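Local coordinates for protein alginate lyase (Bacteroides ovatus, PDB 3NNB) that probably cleaves the polysaccharide alginate by beta-elimination, at residues K51-D56 and D62-G67; P72-P77 and P81-D86; A163-I168 and E204-S209; P210-E215 and L224-Q229. All blocks are in the same frame, centred on the assembly; numbering follows the deposited sequence.

Contact 1 (K51-D56 and D62-G67)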
# COMPACT_ATOMS: atom_id res chain seq x y z
N LYS A 51 -12.08 11.35 15.36
CA LYS A 51 -13.34 11.34 14.63
C LYS A 51 -14.50 11.77 15.55
O LYS A 51 -14.48 11.52 16.76
CB LYS A 51 -13.56 9.97 13.98
CG LYS A 51 -13.70 8.77 14.94
CD LYS A 51 -14.15 7.50 14.22
CE LYS A 51 -14.13 6.27 15.18
NZ LYS A 51 -12.69 5.90 15.54
N THR A 52 -15.54 12.36 15.01
CA THR A 52 -16.68 12.70 15.87
C THR A 52 -17.60 11.51 16.10
O THR A 52 -18.15 11.36 17.22
CB THR A 52 -17.45 13.89 15.32
OG1 THR A 52 -17.37 13.86 13.88
CG2 THR A 52 -16.81 15.16 15.86
N MSE A 53 -17.71 10.63 15.10
CA MSE A 53 -18.61 9.48 15.21
C MSE A 53 -17.88 8.33 15.88
O MSE A 53 -16.67 8.32 15.95
CB MSE A 53 -19.07 9.00 13.83
CG MSE A 53 -19.98 9.95 13.11
SE MSE A 53 -20.69 9.10 11.51
CE MSE A 53 -21.77 7.71 12.38
N THR A 54 -18.65 7.38 16.37
CA THR A 54 -18.15 6.12 16.92
C THR A 54 -18.82 4.98 16.20
O THR A 54 -20.00 5.07 15.88
CB THR A 54 -18.44 6.05 18.45
OG1 THR A 54 -17.82 7.18 19.09
CG2 THR A 54 -17.94 4.76 19.11
N ALA A 55 -18.06 3.92 15.92
CA ALA A 55 -18.62 2.73 15.29
C ALA A 55 -19.72 2.11 16.17
O ALA A 55 -19.80 2.39 17.38
CB ALA A 55 -17.51 1.69 15.06
N ASP A 56 -20.47 1.22 15.58
CA ASP A 56 -21.59 0.55 16.28
C ASP A 56 -21.16 -0.46 17.36
O ASP A 56 -22.01 -1.09 18.00
CB ASP A 56 -22.54 -0.07 15.25
CG ASP A 56 -23.53 0.93 14.65
OD1 ASP A 56 -23.48 2.11 15.00
OD2 ASP A 56 -24.32 0.49 13.80
N ASP A 62 -12.13 1.55 18.10
CA ASP A 62 -12.31 0.84 16.87
C ASP A 62 -12.20 1.76 15.65
O ASP A 62 -12.91 2.76 15.52
CB ASP A 62 -13.65 0.10 16.83
CG ASP A 62 -13.72 -1.08 17.81
OD1 ASP A 62 -12.68 -1.53 18.34
OD2 ASP A 62 -14.86 -1.57 18.00
N TYR A 63 -11.32 1.35 14.73
CA TYR A 63 -11.19 2.00 13.44
C TYR A 63 -12.52 2.01 12.70
O TYR A 63 -13.20 1.00 12.65
CB TYR A 63 -10.10 1.32 12.59
CG TYR A 63 -9.91 1.94 11.22
CD1 TYR A 63 -9.09 3.03 11.02
CD2 TYR A 63 -10.54 1.39 10.14
CE1 TYR A 63 -8.91 3.56 9.76
CE2 TYR A 63 -10.38 1.92 8.85
CZ TYR A 63 -9.56 3.00 8.67
OH TYR A 63 -9.39 3.52 7.40
N MSE A 64 -12.86 3.15 12.13
CA MSE A 64 -14.07 3.30 11.35
C MSE A 64 -13.75 4.12 10.15
O MSE A 64 -13.19 5.23 10.28
CB MSE A 64 -15.19 3.96 12.17
CG MSE A 64 -16.53 3.96 11.43
SE MSE A 64 -17.83 4.99 12.43
CE MSE A 64 -19.29 4.89 11.10
N SER A 65 -14.14 3.61 8.99
CA SER A 65 -14.06 4.43 7.76
C SER A 65 -15.31 4.20 6.92
O SER A 65 -16.13 3.34 7.25
CB SER A 65 -12.83 4.06 6.91
OG SER A 65 -12.89 2.73 6.47
N MSE A 66 -15.45 5.00 5.87
CA MSE A 66 -16.59 4.93 4.94
C MSE A 66 -16.12 4.46 3.57
O MSE A 66 -15.06 4.88 3.09
CB MSE A 66 -17.20 6.32 4.76
CG MSE A 66 -18.52 6.32 4.00
SE MSE A 66 -19.07 8.16 3.61
CE MSE A 66 -18.18 8.30 1.97
N GLY A 67 -16.91 3.62 2.91
CA GLY A 67 -16.61 3.23 1.53
C GLY A 67 -16.45 4.50 0.68
O GLY A 67 -17.38 5.32 0.59
O HOH W 1 -15.24 3.62 16.61
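Lys51 reaches across to the backbone of Asp62, its NZ giving a hydrogen bond of 3.1 Å to Asp62 O. The ammonium group stands above the carbonyl plane, 37° out of it, and a bend at the last torsion of Lys51 (chi4 -69°) turns it onto the oxygen. The same carbonyl takes a second donor: water 1 lies 2.7 Å from Asp62 O and 2.9 Å from Ala55 N, giving a proton to the first and accepting one from the second, so that Asp62 O is tied directly to Lys51 and, through the water, to Ala55. Two residues on, the selenomethionine Met64 lies against Lys51, Ala55 and Met53. Its CB rests against Lys51 CE at 3.9 Å, the two side chains crossing at about a right angle. Beyond CB the chain runs fully extended, which carries SE to 3.7 Å from Ala55 N, with Ala55 CB 4.2 Å from SE; the terminal CE meets Met53 CE, also a selenomethionine methyl, at 4.0 Å. An alanine at Lys51 would probably leave Asp62 O with the water as its remaining partner here, bare the flank of Met64, and deprive Asp97 of its positive mate. That carboxylate forms a salt bridge with Lys51 NZ and also bonds to Met64 N, while Val48 O and Lys60 O accept from the ammonium too. Further along, Ser65 pairs through its backbone with Tyr148, as strand 64-66 runs parallel to strand 148-151; Ala55 lies on Tyr148 and Met64 on Thr151, so the loop 51-56 packs beside this two-stranded sheet.

Contact 2 (P72-P77 and P81-D86); sequences PDPSKP and PYIRKD
Tyr82 has CG anti to its carbonyl carbon (chi1 -81°), which lays one face of the phenol ring against Pro72; Asp73, with CG opposite the backbone N (chi1 -175°), reaches to Ile83. Pro72 covers that face of the ring, its N over the centre. Pro72 CD makes a CH-pi contact 3.9 Å from the Tyr82 ring centroid, and Pro72 CA comes within 3.5 Å of Tyr82 CD1. A serine in place of Tyr82 would probably strip Pro72 of this flat support and leave Glu92, the hydrogen-bond partner of the phenol OH, without its mate. Next along, Ile83 CG2 touches Asp73 OD2 at 3.6 Å, the two side chains crossing at about a right angle. Water 2 joins the loops: it donates to Asp73 OD2 and to Pro81 O, both at 2.7 Å, and accepts from Lys76 NZ. The other carboxylate oxygen, Asp73 OD1, takes Ser75 N at 3.0 Å and Ser75 OG at 2.8 Å from the same face of its plane. The first bond makes an Asx turn, within a type I beta turn from Asp73 to Lys76. The loop links antiparallel strands 70-71 and 83-84, where Ile83 pairs with Trp71, and Tyr82 also packs on Asn90 and Pro153.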
# COMPACT_ATOMS: atom_id res chain seq x y z
N PRO A 72 -24.64 10.00 -0.73
CA PRO A 72 -26.09 10.13 -0.50
C PRO A 72 -26.88 10.05 -1.80
O PRO A 72 -26.46 10.61 -2.82
CB PRO A 72 -26.25 11.51 0.16
CG PRO A 72 -24.91 11.93 0.58
CD PRO A 72 -23.87 11.13 -0.19
N ASP A 73 -28.02 9.35 -1.75
CA ASP A 73 -28.91 9.17 -2.89
C ASP A 73 -29.87 10.35 -2.89
O ASP A 73 -30.70 10.43 -2.02
CB ASP A 73 -29.71 7.88 -2.73
CG ASP A 73 -30.56 7.56 -3.95
OD1 ASP A 73 -30.81 8.49 -4.74
OD2 ASP A 73 -30.97 6.40 -4.11
N PRO A 74 -29.75 11.28 -3.86
CA PRO A 74 -30.64 12.45 -3.83
C PRO A 74 -32.14 12.13 -3.96
O PRO A 74 -32.98 12.96 -3.56
CB PRO A 74 -30.17 13.28 -5.04
CG PRO A 74 -29.54 12.30 -5.96
CD PRO A 74 -28.89 11.28 -5.05
N SER A 75 -32.46 10.96 -4.46
CA SER A 75 -33.87 10.54 -4.60
C SER A 75 -34.49 10.07 -3.26
O SER A 75 -35.70 9.86 -3.19
CB SER A 75 -33.99 9.45 -5.66
OG SER A 75 -33.52 8.19 -5.19
N LYS A 76 -33.69 9.95 -2.21
CA LYS A 76 -34.20 9.46 -0.92
C LYS A 76 -34.23 10.56 0.10
O LYS A 76 -33.32 11.40 0.12
CB LYS A 76 -33.35 8.29 -0.41
CG LYS A 76 -33.24 7.14 -1.40
CD LYS A 76 -34.56 6.43 -1.58
CE LYS A 76 -34.44 5.30 -2.61
NZ LYS A 76 -33.63 4.17 -2.09
N PRO A 77 -35.24 10.56 1.00
CA PRO A 77 -35.47 11.69 1.92
C PRO A 77 -34.26 12.15 2.74
O PRO A 77 -34.03 13.36 2.90
CB PRO A 77 -36.58 11.17 2.85
CG PRO A 77 -37.29 10.15 2.05
CD PRO A 77 -36.25 9.50 1.19
N PRO A 81 -30.49 4.54 1.46
CA PRO A 81 -29.09 4.17 1.65
C PRO A 81 -28.23 4.86 0.60
O PRO A 81 -28.71 5.22 -0.46
CB PRO A 81 -29.09 2.65 1.44
CG PRO A 81 -30.29 2.37 0.64
CD PRO A 81 -31.30 3.41 0.95
N TYR A 82 -26.95 5.03 0.92
CA TYR A 82 -26.01 5.52 -0.07
C TYR A 82 -25.94 4.65 -1.31
O TYR A 82 -26.21 3.46 -1.29
CB TYR A 82 -24.62 5.66 0.57
CG TYR A 82 -24.43 6.96 1.40
CD1 TYR A 82 -25.52 7.64 1.95
CD2 TYR A 82 -23.16 7.46 1.65
CE1 TYR A 82 -25.35 8.78 2.71
CE2 TYR A 82 -22.97 8.60 2.39
CZ TYR A 82 -24.07 9.27 2.96
OH TYR A 82 -23.84 10.41 3.67
N ILE A 83 -25.48 5.28 -2.38
CA ILE A 83 -25.33 4.66 -3.67
C ILE A 83 -23.90 4.84 -4.16
O ILE A 83 -23.19 5.74 -3.73
CB ILE A 83 -26.36 5.20 -4.70
CG1 ILE A 83 -26.27 6.74 -4.82
CG2 ILE A 83 -27.78 4.67 -4.32
CD1 ILE A 83 -27.09 7.33 -6.03
N ARG A 84 -23.49 3.96 -5.06
CA ARG A 84 -22.10 3.94 -5.50
C ARG A 84 -21.88 4.74 -6.77
O ARG A 84 -22.66 4.69 -7.71
CB ARG A 84 -21.65 2.50 -5.72
CG ARG A 84 -20.17 2.35 -5.98
CD ARG A 84 -19.92 0.88 -6.14
NE ARG A 84 -18.60 0.48 -6.56
CZ ARG A 84 -18.28 -0.08 -7.73
NH1 ARG A 84 -19.15 -0.19 -8.74
NH2 ARG A 84 -17.03 -0.46 -7.93
N LYS A 85 -20.81 5.54 -6.76
CA LYS A 85 -20.32 6.29 -7.92
C LYS A 85 -18.85 5.89 -8.12
O LYS A 85 -17.92 6.53 -7.59
CB LYS A 85 -20.40 7.79 -7.68
CG LYS A 85 -21.83 8.32 -7.39
CD LYS A 85 -22.75 8.11 -8.56
CE LYS A 85 -24.12 8.78 -8.27
NZ LYS A 85 -25.05 8.69 -9.43
N ASP A 86 -18.63 4.80 -8.85
CA ASP A 86 -17.28 4.22 -8.98
C ASP A 86 -16.29 5.29 -9.42
O ASP A 86 -16.49 5.99 -10.44
CB ASP A 86 -17.30 3.03 -9.96
CG ASP A 86 -15.98 2.29 -10.06
OD1 ASP A 86 -15.14 2.42 -9.14
OD2 ASP A 86 -15.78 1.59 -11.10
O HOH W 2 -30.70 4.52 -2.14

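Contact 3 (A163-I168 and E204-S209); sequences AGMIDI and EWMQTS
Trp205 O is gripped by two backbone N-H groups near the C-terminal part of helix 189-208, Ser209 N at 2.8 Å and Thr208 N at 3.2 Å. Thr208 OG1 adds a bond of 2.9 Å to Glu204 O, tilted from the carbonyl plane. From this part of the helix Trp205 and Met206 both face the selenomethionine Met165, which was deposited in two conformers; what follows holds for one of them. Two successive bends (chi2 -65°, chi3 -50°) fold Met165 back on itself. Its SE comes to the rim of the indole, in the plane of the ring, 3.7 Å from Trp205 CZ3. The Met165 and Trp205 side chains run antiparallel alongside one another. The methyl beyond SE meets another selenomethionine: Met165 CE lies 3.5 Å from Met206 CE, tighter than ordinary van der Waals contact, though the alternate conformer makes this closeness doubtful. Met206 bends only at its last torsion (chi3 70°), and its chain crosses that of Met165 obliquely. Ser209 CB sits over one face of the indole, toward its rim, and Ser209 OG caps Val211 N at the start of helix 210-216. The contact thus combines an edge-on Met-aromatic pair with the N-cap Ser209 that opens helix 210-216, in a largely helical protein whose family belongs to the six-hairpin clan, consistent with an alpha/alpha toroid.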
# COMPACT_ATOMS: atom_id res chain seq x y z
N ALA A 163 -13.69 -5.01 2.14
CA ALA A 163 -13.03 -3.93 1.40
C ALA A 163 -12.26 -2.98 2.29
O ALA A 163 -11.32 -2.37 1.84
CB ALA A 163 -14.07 -3.16 0.55
N GLY A 164 -12.68 -2.81 3.55
CA GLY A 164 -11.91 -1.97 4.49
C GLY A 164 -10.47 -2.36 4.71
O GLY A 164 -9.65 -1.51 5.11
N MSE A 165 -10.14 -3.62 4.43
CA MSE A 165 -8.75 -4.10 4.55
C MSE A 165 -7.81 -3.27 3.69
O MSE A 165 -6.65 -3.07 4.06
CB MSE A 165 -8.63 -5.58 4.18
CG MSE A 165 -8.96 -6.55 5.30
SE MSE A 165 -7.72 -6.46 6.78
CE MSE A 165 -6.08 -6.60 5.79
N ILE A 166 -8.27 -2.79 2.54
CA ILE A 166 -7.39 -2.02 1.66
C ILE A 166 -6.90 -0.74 2.35
O ILE A 166 -5.85 -0.21 1.99
CB ILE A 166 -8.06 -1.75 0.26
CG1 ILE A 166 -7.01 -1.55 -0.85
CG2 ILE A 166 -9.01 -0.51 0.30
CD1 ILE A 166 -6.22 -2.79 -1.22
N ASP A 167 -7.68 -0.22 3.31
CA ASP A 167 -7.33 1.04 3.98
C ASP A 167 -5.93 1.01 4.59
O ASP A 167 -5.28 2.06 4.70
CB ASP A 167 -8.32 1.37 5.11
CG ASP A 167 -9.72 1.75 4.61
OD1 ASP A 167 -10.03 1.54 3.42
OD2 ASP A 167 -10.53 2.21 5.45
N ILE A 168 -5.48 -0.17 5.05
CA ILE A 168 -4.21 -0.28 5.76
C ILE A 168 -3.10 -0.82 4.91
O ILE A 168 -2.06 -1.20 5.41
CB ILE A 168 -4.34 -1.11 7.07
CG1 ILE A 168 -4.88 -2.53 6.84
CG2 ILE A 168 -5.16 -0.33 8.09
CD1 ILE A 168 -4.48 -3.53 7.99
N GLU A 204 -4.03 -12.45 13.62
CA GLU A 204 -5.03 -13.33 14.22
C GLU A 204 -6.44 -12.96 13.79
O GLU A 204 -7.23 -13.84 13.47
CB GLU A 204 -4.91 -13.30 15.74
CG GLU A 204 -3.69 -14.06 16.22
CD GLU A 204 -3.47 -13.98 17.71
OE1 GLU A 204 -4.05 -13.12 18.39
OE2 GLU A 204 -2.68 -14.80 18.19
N TRP A 205 -6.76 -11.67 13.80
CA TRP A 205 -8.06 -11.23 13.36
C TRP A 205 -8.25 -11.53 11.88
O TRP A 205 -9.34 -11.95 11.46
CB TRP A 205 -8.22 -9.73 13.66
CG TRP A 205 -9.51 -9.18 13.21
CD1 TRP A 205 -10.71 -9.28 13.86
CD2 TRP A 205 -9.77 -8.49 11.99
NE1 TRP A 205 -11.70 -8.66 13.12
CE2 TRP A 205 -11.16 -8.19 11.96
CE3 TRP A 205 -8.98 -8.14 10.89
CZ2 TRP A 205 -11.74 -7.55 10.88
CZ3 TRP A 205 -9.57 -7.48 9.84
CH2 TRP A 205 -10.95 -7.20 9.84
N MSE A 206 -7.23 -11.26 11.05
CA MSE A 206 -7.34 -11.48 9.60
C MSE A 206 -7.64 -12.95 9.27
O MSE A 206 -8.37 -13.25 8.33
CB MSE A 206 -6.06 -11.07 8.89
CG MSE A 206 -5.92 -9.57 8.82
SE MSE A 206 -4.17 -9.03 8.14
CE MSE A 206 -4.37 -9.57 6.32
N GLN A 207 -7.06 -13.85 10.05
CA GLN A 207 -7.25 -15.27 9.79
C GLN A 207 -8.55 -15.87 10.35
O GLN A 207 -8.93 -16.96 9.95
CB GLN A 207 -6.05 -16.07 10.27
CG GLN A 207 -4.83 -15.84 9.37
CD GLN A 207 -4.10 -17.13 9.05
OE1 GLN A 207 -4.21 -17.67 7.95
NE2 GLN A 207 -3.36 -17.65 10.02
N THR A 208 -9.26 -15.13 11.21
CA THR A 208 -10.50 -15.61 11.85
C THR A 208 -11.79 -14.84 11.58
O THR A 208 -12.85 -15.44 11.57
CB THR A 208 -10.31 -15.77 13.38
OG1 THR A 208 -9.97 -14.49 13.96
CG2 THR A 208 -9.22 -16.83 13.66
N SER A 209 -11.71 -13.52 11.37
CA SER A 209 -12.90 -12.71 11.29
C SER A 209 -13.67 -12.94 10.02
O SER A 209 -13.09 -13.04 8.96
CB SER A 209 -12.48 -11.23 11.33
OG SER A 209 -13.50 -10.38 10.82

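Contact 4 (P210-E215 and L224-Q229)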
# COMPACT_ATOMS: atom_id res chain seq x y z
N PRO A 210 -14.99 -12.92 10.12
CA PRO A 210 -15.79 -13.02 8.89
C PRO A 210 -15.67 -11.79 7.97
O PRO A 210 -15.89 -11.91 6.77
CB PRO A 210 -17.23 -13.20 9.39
CG PRO A 210 -17.23 -12.70 10.74
CD PRO A 210 -15.83 -12.88 11.33
N VAL A 211 -15.36 -10.63 8.53
CA VAL A 211 -15.20 -9.41 7.74
C VAL A 211 -13.92 -9.56 6.93
O VAL A 211 -13.91 -9.35 5.69
CB VAL A 211 -15.20 -8.18 8.66
CG1 VAL A 211 -14.91 -6.88 7.85
CG2 VAL A 211 -16.54 -8.05 9.40
N ALA A 212 -12.83 -9.98 7.58
CA ALA A 212 -11.57 -10.20 6.86
C ALA A 212 -11.72 -11.30 5.82
O ALA A 212 -11.16 -11.20 4.73
CB ALA A 212 -10.43 -10.50 7.84
N ALA A 213 -12.48 -12.36 6.13
CA ALA A 213 -12.71 -13.46 5.23
C ALA A 213 -13.34 -13.00 3.93
O ALA A 213 -13.03 -13.56 2.86
CB ALA A 213 -13.63 -14.55 5.90
N GLU A 214 -14.22 -11.98 4.00
CA GLU A 214 -14.83 -11.38 2.81
C GLU A 214 -13.72 -10.85 1.87
O GLU A 214 -13.80 -11.01 0.64
CB GLU A 214 -15.82 -10.23 3.16
CG GLU A 214 -16.92 -10.53 4.23
CD GLU A 214 -17.71 -9.28 4.65
OE1 GLU A 214 -17.61 -8.29 3.90
OE2 GLU A 214 -18.41 -9.26 5.72
N GLU A 215 -12.71 -10.20 2.44
CA GLU A 215 -11.60 -9.68 1.64
C GLU A 215 -10.75 -10.80 1.06
O GLU A 215 -10.31 -10.76 -0.09
CB GLU A 215 -10.71 -8.75 2.48
CG GLU A 215 -9.70 -7.95 1.62
CD GLU A 215 -10.30 -6.73 0.91
OE1 GLU A 215 -11.50 -6.79 0.51
OE2 GLU A 215 -9.54 -5.73 0.73
N LEU A 224 -6.11 -10.00 -4.01
CA LEU A 224 -4.67 -10.04 -4.25
C LEU A 224 -3.91 -9.25 -3.19
O LEU A 224 -2.92 -9.73 -2.60
CB LEU A 224 -4.39 -9.56 -5.68
CG LEU A 224 -2.97 -9.75 -6.22
CD1 LEU A 224 -2.98 -9.92 -7.74
CD2 LEU A 224 -2.06 -8.58 -5.82
N ALA A 225 -4.43 -8.06 -2.87
CA ALA A 225 -3.84 -7.22 -1.85
C ALA A 225 -3.93 -7.85 -0.45
O ALA A 225 -3.01 -7.69 0.36
CB ALA A 225 -4.46 -5.78 -1.88
N TYR A 226 -4.99 -8.58 -0.17
CA TYR A 226 -5.12 -9.27 1.14
C TYR A 226 -3.93 -10.17 1.35
O TYR A 226 -3.33 -10.17 2.41
CB TYR A 226 -6.41 -10.05 1.20
CG TYR A 226 -6.55 -10.89 2.46
CD1 TYR A 226 -5.99 -12.15 2.52
CD2 TYR A 226 -7.22 -10.40 3.59
CE1 TYR A 226 -6.11 -12.95 3.65
CE2 TYR A 226 -7.35 -11.20 4.75
CZ TYR A 226 -6.80 -12.46 4.77
OH TYR A 226 -6.88 -13.33 5.88
N ASP A 227 -3.60 -10.94 0.32
CA ASP A 227 -2.48 -11.89 0.45
C ASP A 227 -1.16 -11.17 0.70
O ASP A 227 -0.34 -11.62 1.49
CB ASP A 227 -2.35 -12.77 -0.78
CG ASP A 227 -3.39 -13.87 -0.84
OD1 ASP A 227 -4.27 -13.97 0.03
OD2 ASP A 227 -3.32 -14.67 -1.81
N VAL A 228 -0.91 -10.08 -0.03
CA VAL A 228 0.32 -9.30 0.20
C VAL A 228 0.43 -8.81 1.64
O VAL A 228 1.47 -8.93 2.28
CB VAL A 228 0.48 -8.10 -0.80
CG1 VAL A 228 1.82 -7.42 -0.60
CG2 VAL A 228 0.35 -8.59 -2.24
N GLN A 229 -0.68 -8.28 2.15
CA GLN A 229 -0.67 -7.73 3.50
C GLN A 229 -0.49 -8.88 4.49
O GLN A 229 0.33 -8.78 5.39
CB GLN A 229 -2.02 -7.04 3.79
CG GLN A 229 -2.31 -5.81 2.96
CD GLN A 229 -3.42 -4.97 3.58
OE1 GLN A 229 -3.21 -4.36 4.64
NE2 GLN A 229 -4.59 -4.90 2.91
O HOH W 3 -6.75 -6.01 0.96
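Glu215 and Tyr226 reach past each other between two helices, each with CG anti to its backbone N. In Tyr226 (chi1 174°) this throws the ring out toward helix 210-216; in Glu215 the chain then turns at chi2 (79°), so that its aliphatic part lies along the base of the tyrosine while the carboxylate swings off to another side. Glu215 CG sits 3.9 Å from Tyr226 CB, and Glu215 CB is 4.0 Å from Tyr226 CD2. The carboxylate and the phenol ring stand at 79° to each other. Further out, the ring reaches the preceding turn: Tyr226 CE2 is 3.8 Å from Ala212 O; its apolar touch is with Ala212 CB, a loose 4.4 Å. Helices 210-216 and 221-236 are consecutive and joined by a short connection, so the tyrosine wedges between neighbours in sequence; helix-to-helix packing of this kind is consistent with the alpha/alpha toroid expected of the six-hairpin clan. The polar ends are held beyond the apolar part. Tyr226 OH bonds to Met206 O, on helix 189-208, which fixes the tip of the ring. Glu215 OE2 bonds to His222 ND1, at the start of the second helix, and accepts from water 3 at 2.8 Å. The same water takes a weak bond of 3.1 Å from Gln229 NE2, whose stronger tie is to Met165 O. Glu215 also packs on Met165, while on another side of helix 221-236 Leu224 meets helices 240-258 and 274-293.

In the fold
Contacts 3 and 4 form one unit, their centres 6 Å apart: helices 189-208 and 210-216 follow each other, and Met206 O lies 2.9 Å from Tyr226 OH while Met165 O lies 3.0 Å from Gln229 NE2. Contact 1 joins the loop 163-168 of contact 3 through Asp167, whose OD2 lies 2.6 Å from both Tyr63 OH and Ser65 OG, although the centres of contacts 1 and 3 are 15 Å apart. Contact 2 is peripheral: its centre is about 29 Å from the centre of the chain, and it meets contact 1 where Met66 SE lies 4.1 Å from Tyr82 CE2. The sodium ion is bound separately, by Glu182, Ser184 and Phe187, none of them in these segments.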